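Long-range contacts in peptide ABC transporter, peptide-binding protein (Thermus thermophilus, PDB 2D5W), which binds oligopeptides, a pentapeptide in this crystal, and probably delivers them to an ABC transporter for uptake across the membrane: residues N6-Q14 against S266-S274; T101-K112 against W124-R135. All blocks are in the same frame, centred on the assembly; numbering follows the deposited sequence.

In the fold
Interaction 1 is buried and lies beside the bound peptide; interaction 2 is partly buried, farther out from the centre of the chain, with its nearest atoms about 20 Å from those of interaction 1. They share no secondary-structure element. Interaction 1 joins residues far apart in sequence, pairing strand 7-12 with the short edge strand 269-270, so backbone hydrogen bonds dominate and small residues let the chains come close. Interaction 2 joins near neighbours, laying helix 101-112 over strand 127-131, the edge of an antiparallel sheet. There side chains do the work: an aromatic cluster and valines pack between helix and strand, while Thr101 and Lys112 bind backbone carbonyls at either end of the contact.

Interaction 1: residues N6-Q14 against S266-S274; sequences NSLVIGASQ and SIDATSSVS
Val273 lays its CG1 methyl across the flat amide end of Gln14, 3.4 Å from CD; CG1, anti to the backbone N (chi1 -174°), is the methyl turned onto the amide. It lies almost equally near Gln14 CG, OE1 and NE2, and an apolar methyl suits this place because OE1 bonds to Ser443 and NE2 to the bound peptide's backbone. Next to it Ser13 is gripped twice: its N bonds to Val273 O (2.9 Å), and its short hydroxyl meets Ser274 O on a lone pair. Further back the strands pair in parallel, Gly11 N to Ala269 O and Ser271 N to Gly11 O; without a side chain, Gly11 leaves room for Ile267 CD1, which would press tightly on a CB placed there. At the start of the pairing Asp268 OD2 takes Val9 N on its anti lone pair (2.8 Å, 163° at the hydrogen), while OD1 forms a salt bridge with Arg557. Replacing Asp268 by an alanine removes both oxygens, and Val9 N and Arg557 would probably each lose this partner. Ser271 OG, itself hydrogen-bonded to Glu35, accepts from Val273 N in an ST turn. The whole is a parallel edge-strand pairing in the mixed sheet of a family 5 solute-binding protein, running out into its peptide site.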
# COMPACT_ATOMS: atom_id res chain seq x y z
N ASN A 6 -22.26 18.19 12.56
CA ASN A 6 -21.60 18.27 11.26
C ASN A 6 -20.21 17.64 11.28
O ASN A 6 -19.21 18.29 10.94
CB ASN A 6 -21.51 19.73 10.82
CG ASN A 6 -21.39 19.88 9.32
OD1 ASN A 6 -21.41 18.89 8.59
ND2 ASN A 6 -21.26 21.12 8.85
N SER A 7 -20.15 16.38 11.69
CA SER A 7 -18.89 15.66 11.77
C SER A 7 -18.96 14.31 11.05
O SER A 7 -20.04 13.86 10.66
CB SER A 7 -18.50 15.42 13.23
OG SER A 7 -19.47 14.62 13.88
N LEU A 8 -17.80 13.69 10.89
CA LEU A 8 -17.68 12.40 10.22
C LEU A 8 -16.77 11.46 11.01
O LEU A 8 -15.58 11.71 11.15
CB LEU A 8 -17.10 12.60 8.82
CG LEU A 8 -16.69 11.35 8.03
CD1 LEU A 8 -17.90 10.47 7.79
CD2 LEU A 8 -16.05 11.77 6.72
N VAL A 9 -17.35 10.38 11.54
CA VAL A 9 -16.58 9.40 12.30
C VAL A 9 -16.35 8.18 11.41
O VAL A 9 -17.30 7.56 10.93
CB VAL A 9 -17.33 8.97 13.58
CG1 VAL A 9 -16.55 7.87 14.30
CG2 VAL A 9 -17.52 10.16 14.50
N ILE A 10 -15.08 7.87 11.18
CA ILE A 10 -14.68 6.75 10.33
C ILE A 10 -14.04 5.65 11.17
O ILE A 10 -13.13 5.91 11.96
CB ILE A 10 -13.69 7.22 9.25
CG1 ILE A 10 -14.33 8.32 8.40
CG2 ILE A 10 -13.25 6.05 8.39
CD1 ILE A 10 -13.37 9.03 7.46
N GLY A 11 -14.51 4.42 10.99
CA GLY A 11 -13.96 3.30 11.73
C GLY A 11 -12.90 2.54 10.95
O GLY A 11 -13.08 2.24 9.77
N ALA A 12 -11.80 2.22 11.62
CA ALA A 12 -10.70 1.48 11.01
C ALA A 12 -10.17 0.42 11.98
O ALA A 12 -10.28 0.58 13.20
CB ALA A 12 -9.57 2.44 10.63
N SER A 13 -9.59 -0.64 11.44
CA SER A 13 -9.06 -1.72 12.26
C SER A 13 -7.53 -1.71 12.38
O SER A 13 -6.94 -2.59 13.00
CB SER A 13 -9.52 -3.08 11.72
OG SER A 13 -9.05 -3.29 10.40
N GLN A 14 -6.90 -0.71 11.77
CA GLN A 14 -5.45 -0.56 11.82
C GLN A 14 -5.15 0.92 12.02
O GLN A 14 -5.91 1.77 11.57
CB GLN A 14 -4.81 -1.06 10.53
CG GLN A 14 -4.99 -2.56 10.34
CD GLN A 14 -4.41 -3.08 9.05
OE1 GLN A 14 -3.51 -2.48 8.46
NE2 GLN A 14 -4.91 -4.23 8.60
N SER A 266 -22.59 4.36 16.09
CA SER A 266 -21.81 5.56 16.38
C SER A 266 -20.76 5.90 15.32
O SER A 266 -20.15 6.97 15.36
CB SER A 266 -21.12 5.43 17.75
OG SER A 266 -20.11 4.43 17.74
N ILE A 267 -20.57 4.99 14.37
CA ILE A 267 -19.60 5.20 13.30
C ILE A 267 -20.34 5.52 12.00
O ILE A 267 -21.20 4.76 11.54
CB ILE A 267 -18.72 3.94 13.15
CG1 ILE A 267 -17.85 3.80 14.41
CG2 ILE A 267 -17.85 4.03 11.90
CD1 ILE A 267 -17.11 2.49 14.51
N ASP A 268 -20.00 6.66 11.40
CA ASP A 268 -20.66 7.11 10.17
C ASP A 268 -20.28 6.36 8.91
O ASP A 268 -21.12 6.16 8.03
CB ASP A 268 -20.40 8.60 9.95
CG ASP A 268 -20.90 9.46 11.09
OD1 ASP A 268 -22.08 9.33 11.46
OD2 ASP A 268 -20.11 10.26 11.62
N ALA A 269 -19.02 5.96 8.81
CA ALA A 269 -18.54 5.26 7.63
C ALA A 269 -17.31 4.44 7.98
O ALA A 269 -16.64 4.72 8.97
CB ALA A 269 -18.18 6.26 6.53
N THR A 270 -17.03 3.43 7.18
CA THR A 270 -15.86 2.61 7.43
C THR A 270 -14.74 2.90 6.43
O THR A 270 -14.98 3.33 5.30
CB THR A 270 -16.19 1.11 7.40
OG1 THR A 270 -16.85 0.78 6.17
CG2 THR A 270 -17.08 0.74 8.58
N SER A 271 -13.52 2.68 6.90
CA SER A 271 -12.30 2.88 6.13
C SER A 271 -12.09 1.72 5.16
O SER A 271 -12.78 0.70 5.24
CB SER A 271 -11.13 2.94 7.13
OG SER A 271 -9.86 2.82 6.51
N SER A 272 -11.15 1.88 4.24
CA SER A 272 -10.81 0.81 3.32
C SER A 272 -10.06 -0.25 4.15
O SER A 272 -9.87 -1.38 3.69
CB SER A 272 -9.92 1.31 2.19
OG SER A 272 -8.65 1.72 2.66
N VAL A 273 -9.63 0.12 5.35
CA VAL A 273 -8.94 -0.80 6.25
C VAL A 273 -9.80 -0.92 7.50
O VAL A 273 -9.57 -0.26 8.52
CB VAL A 273 -7.53 -0.29 6.63
CG1 VAL A 273 -6.80 -1.35 7.44
CG2 VAL A 273 -6.74 0.03 5.37
N SER A 274 -10.82 -1.77 7.41
CA SER A 274 -11.76 -1.94 8.51
C SER A 274 -12.25 -3.37 8.63
O SER A 274 -11.56 -4.22 9.19
CB SER A 274 -12.93 -0.97 8.33
OG SER A 274 -13.55 -1.11 7.06

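Interaction 2: residues T101-K112 against W124-R135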
# COMPACT_ATOMS: atom_id res chain seq x y z
N THR A 101 6.86 26.18 -5.43
CA THR A 101 7.79 25.25 -6.02
C THR A 101 8.99 25.00 -5.10
O THR A 101 9.78 24.09 -5.35
CB THR A 101 8.27 25.72 -7.41
OG1 THR A 101 8.72 27.08 -7.34
CG2 THR A 101 7.12 25.63 -8.42
N GLU A 102 9.14 25.79 -4.04
CA GLU A 102 10.23 25.53 -3.10
C GLU A 102 9.88 24.25 -2.34
O GLU A 102 10.76 23.49 -1.95
CB GLU A 102 10.42 26.70 -2.13
CG GLU A 102 10.81 27.99 -2.84
CD GLU A 102 11.37 29.04 -1.90
OE1 GLU A 102 11.29 30.23 -2.26
OE2 GLU A 102 11.90 28.68 -0.83
N ASP A 103 8.58 24.01 -2.15
CA ASP A 103 8.11 22.81 -1.48
C ASP A 103 8.34 21.60 -2.39
O ASP A 103 8.56 20.48 -1.91
CB ASP A 103 6.62 22.95 -1.15
CG ASP A 103 6.35 24.04 -0.13
OD1 ASP A 103 5.35 24.78 -0.28
OD2 ASP A 103 7.14 24.14 0.83
N VAL A 104 8.30 21.83 -3.70
CA VAL A 104 8.54 20.77 -4.68
C VAL A 104 10.04 20.45 -4.72
O VAL A 104 10.44 19.29 -4.69
CB VAL A 104 8.07 21.19 -6.09
CG1 VAL A 104 8.41 20.10 -7.10
CG2 VAL A 104 6.57 21.45 -6.08
N ALA A 105 10.87 21.49 -4.78
CA ALA A 105 12.31 21.29 -4.82
C ALA A 105 12.77 20.55 -3.57
O ALA A 105 13.63 19.68 -3.63
CB ALA A 105 13.02 22.64 -4.92
N PHE A 106 12.18 20.90 -2.43
CA PHE A 106 12.51 20.28 -1.16
C PHE A 106 12.19 18.78 -1.20
O PHE A 106 13.02 17.95 -0.83
CB PHE A 106 11.75 20.98 -0.03
CG PHE A 106 11.87 20.29 1.29
CD1 PHE A 106 13.11 20.10 1.89
CD2 PHE A 106 10.73 19.81 1.94
CE1 PHE A 106 13.22 19.44 3.11
CE2 PHE A 106 10.83 19.15 3.16
CZ PHE A 106 12.08 18.96 3.74
N TYR A 107 10.98 18.45 -1.65
CA TYR A 107 10.56 17.06 -1.76
C TYR A 107 11.58 16.26 -2.58
O TYR A 107 12.00 15.17 -2.19
CB TYR A 107 9.18 17.01 -2.44
CG TYR A 107 8.64 15.62 -2.70
CD1 TYR A 107 7.87 14.96 -1.74
CD2 TYR A 107 8.87 14.98 -3.91
CE1 TYR A 107 7.35 13.69 -1.99
CE2 TYR A 107 8.36 13.71 -4.17
CZ TYR A 107 7.60 13.08 -3.21
OH TYR A 107 7.08 11.83 -3.47
N PHE A 108 11.97 16.81 -3.73
CA PHE A 108 12.93 16.13 -4.58
C PHE A 108 14.32 15.98 -3.97
O PHE A 108 14.97 14.96 -4.16
CB PHE A 108 13.03 16.83 -5.95
CG PHE A 108 12.06 16.29 -6.96
CD1 PHE A 108 10.73 16.70 -6.95
CD2 PHE A 108 12.46 15.32 -7.87
CE1 PHE A 108 9.81 16.14 -7.84
CE2 PHE A 108 11.55 14.76 -8.76
CZ PHE A 108 10.22 15.17 -8.74
N GLU A 109 14.77 16.99 -3.23
CA GLU A 109 16.08 16.90 -2.61
C GLU A 109 16.13 15.75 -1.60
O GLU A 109 17.12 15.02 -1.53
CB GLU A 109 16.43 18.22 -1.93
CG GLU A 109 17.84 18.28 -1.39
CD GLU A 109 18.22 19.67 -0.94
OE1 GLU A 109 18.40 20.56 -1.80
OE2 GLU A 109 18.31 19.89 0.29
N VAL A 110 15.07 15.59 -0.82
CA VAL A 110 15.03 14.53 0.17
C VAL A 110 14.95 13.16 -0.52
O VAL A 110 15.66 12.23 -0.14
CB VAL A 110 13.83 14.72 1.13
CG1 VAL A 110 13.76 13.57 2.13
CG2 VAL A 110 13.98 16.05 1.87
N GLY A 111 14.11 13.04 -1.54
CA GLY A 111 13.99 11.77 -2.24
C GLY A 111 15.26 11.37 -2.96
O GLY A 111 15.54 10.18 -3.12
N LYS A 112 16.03 12.36 -3.41
CA LYS A 112 17.28 12.13 -4.14
C LYS A 112 18.49 11.90 -3.25
O LYS A 112 19.56 11.54 -3.74
CB LYS A 112 17.57 13.33 -5.05
CG LYS A 112 16.63 13.50 -6.22
CD LYS A 112 16.96 12.52 -7.32
CE LYS A 112 16.09 12.78 -8.54
NZ LYS A 112 16.46 11.89 -9.68
N TRP A 124 13.20 7.33 -8.28
CA TRP A 124 14.17 8.32 -7.86
C TRP A 124 15.43 8.42 -8.70
O TRP A 124 16.20 9.36 -8.57
CB TRP A 124 14.48 8.12 -6.38
CG TRP A 124 13.32 8.60 -5.56
CD1 TRP A 124 12.39 7.85 -4.91
CD2 TRP A 124 12.89 9.96 -5.43
NE1 TRP A 124 11.40 8.65 -4.38
CE2 TRP A 124 11.69 9.96 -4.69
CE3 TRP A 124 13.41 11.19 -5.88
CZ2 TRP A 124 10.99 11.14 -4.38
CZ3 TRP A 124 12.72 12.35 -5.58
CH2 TRP A 124 11.52 12.32 -4.84
N GLU A 125 15.63 7.45 -9.59
CA GLU A 125 16.78 7.48 -10.48
C GLU A 125 16.44 8.18 -11.79
O GLU A 125 17.27 8.90 -12.35
CB GLU A 125 17.27 6.06 -10.78
CG GLU A 125 18.00 5.40 -9.63
CD GLU A 125 19.36 6.02 -9.37
OE1 GLU A 125 19.99 5.67 -8.35
OE2 GLU A 125 19.81 6.85 -10.20
N ARG A 126 15.22 7.99 -12.27
CA ARG A 126 14.83 8.55 -13.56
C ARG A 126 13.93 9.79 -13.56
O ARG A 126 13.60 10.30 -14.62
CB ARG A 126 14.18 7.46 -14.41
CG ARG A 126 12.84 7.01 -13.87
CD ARG A 126 12.32 5.73 -14.52
NE ARG A 126 11.00 5.45 -13.96
CZ ARG A 126 9.89 6.07 -14.35
NH1 ARG A 126 8.73 5.78 -13.77
NH2 ARG A 126 9.92 6.93 -15.35
N VAL A 127 13.52 10.26 -12.39
CA VAL A 127 12.66 11.44 -12.34
C VAL A 127 13.38 12.64 -11.75
O VAL A 127 14.10 12.52 -10.76
CB VAL A 127 11.37 11.16 -11.53
CG1 VAL A 127 10.45 12.37 -11.58
CG2 VAL A 127 10.67 9.93 -12.09
N ASN A 128 13.20 13.79 -12.38
CA ASN A 128 13.82 15.03 -11.94
C ASN A 128 12.81 16.16 -12.07
O ASN A 128 11.72 15.97 -12.62
CB ASN A 128 15.06 15.33 -12.77
CG ASN A 128 16.25 14.47 -12.37
OD1 ASN A 128 16.82 14.65 -11.30
ND2 ASN A 128 16.61 13.53 -13.23
N VAL A 129 13.17 17.33 -11.57
CA VAL A 129 12.28 18.48 -11.64
C VAL A 129 13.02 19.73 -12.08
O VAL A 129 14.21 19.89 -11.80
CB VAL A 129 11.59 18.74 -10.26
CG1 VAL A 129 12.63 19.18 -9.23
CG2 VAL A 129 10.51 19.80 -10.41
N ARG A 130 12.32 20.59 -12.81
CA ARG A 130 12.87 21.85 -13.28
C ARG A 130 11.90 22.92 -12.78
O ARG A 130 10.69 22.82 -13.00
CB ARG A 130 12.94 21.86 -14.81
CG ARG A 130 13.51 23.13 -15.41
CD ARG A 130 13.68 22.97 -16.91
NE ARG A 130 12.43 22.60 -17.56
CZ ARG A 130 12.34 22.19 -18.82
NH1 ARG A 130 11.16 21.87 -19.33
NH2 ARG A 130 13.43 22.09 -19.57
N ILE A 131 12.42 23.93 -12.10
CA ILE A 131 11.59 25.00 -11.55
C ILE A 131 11.63 26.25 -12.43
O ILE A 131 12.70 26.80 -12.68
CB ILE A 131 12.07 25.38 -10.13
CG1 ILE A 131 12.20 24.13 -9.26
CG2 ILE A 131 11.10 26.37 -9.51
CD1 ILE A 131 10.91 23.36 -9.07
N LYS A 132 10.47 26.71 -12.88
CA LYS A 132 10.39 27.91 -13.72
C LYS A 132 10.22 29.17 -12.87
O LYS A 132 10.91 30.17 -13.08
CB LYS A 132 9.22 27.80 -14.71
CG LYS A 132 9.01 29.04 -15.57
CD LYS A 132 7.79 28.90 -16.46
CE LYS A 132 7.54 30.17 -17.27
NZ LYS A 132 8.69 30.49 -18.16
N ASP A 133 9.27 29.13 -11.94
CA ASP A 133 9.01 30.24 -11.04
C ASP A 133 8.37 29.69 -9.77
O ASP A 133 8.32 28.47 -9.58
CB ASP A 133 8.13 31.31 -11.70
CG ASP A 133 6.85 30.75 -12.28
OD1 ASP A 133 6.07 30.14 -11.52
OD2 ASP A 133 6.62 30.93 -13.50
N ALA A 134 7.86 30.57 -8.91
CA ALA A 134 7.26 30.14 -7.65
C ALA A 134 6.09 29.18 -7.77
O ALA A 134 5.79 28.45 -6.82
CB ALA A 134 6.85 31.36 -6.83
N ARG A 135 5.42 29.14 -8.92
CA ARG A 135 4.28 28.25 -9.07
C ARG A 135 4.27 27.38 -10.32
O ARG A 135 3.32 26.65 -10.56
CB ARG A 135 2.98 29.05 -8.95
CG ARG A 135 2.82 29.61 -7.54
CD ARG A 135 1.53 30.37 -7.31
NE ARG A 135 1.38 30.69 -5.89
CZ ARG A 135 2.17 31.52 -5.22
NH1 ARG A 135 1.96 31.74 -3.93
NH2 ARG A 135 3.17 32.15 -5.83
O HOH W 1 8.47 8.91 -3.65
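Lys112 and Trp124 meet along the lysine chain. From CB, CG passes 4.0 Å from Trp124 CE3. The bend at chi2 (-78°) then carries CD to Trp124 O and CE to Val127 O. NZ ends between these two carbonyls, 2.8 Å from Trp124 O. Its bond to Val127 O is 2.7 Å, and a weak third goes to Asn128 OD1. A long, flexible cation can thus pass beside the six-membered ring of Trp124 and still satisfy backbone oxygens where helix 121-126 gives way to strand 127-131. Trp124 is a knob among Tyr107, Phe108, Gly111 and Lys112. Gly111 CA sits over one face of its six-membered ring, 3.5 Å from the centroid, where any side chain would clash. The indole's edge points at the face of Phe108 (planes at 67°), and a water accepts from NE1 and also bonds Tyr107 OH. Over the opposite face of Phe108, Val129 CB lies above the ring centre in a CH-pi contact, with CG1 also against it, so the branched end covers the ring. At the other end of the contact Thr101 OG1 donates to Asp133 O (2.7 Å) and Thr101 N to Ala134 O, beside the Asx turn of Asp133. This is alpha/beta layer packing: a helix nearly antiparallel to the edge strand of a four-stranded antiparallel sheet, closed by an aromatic cluster.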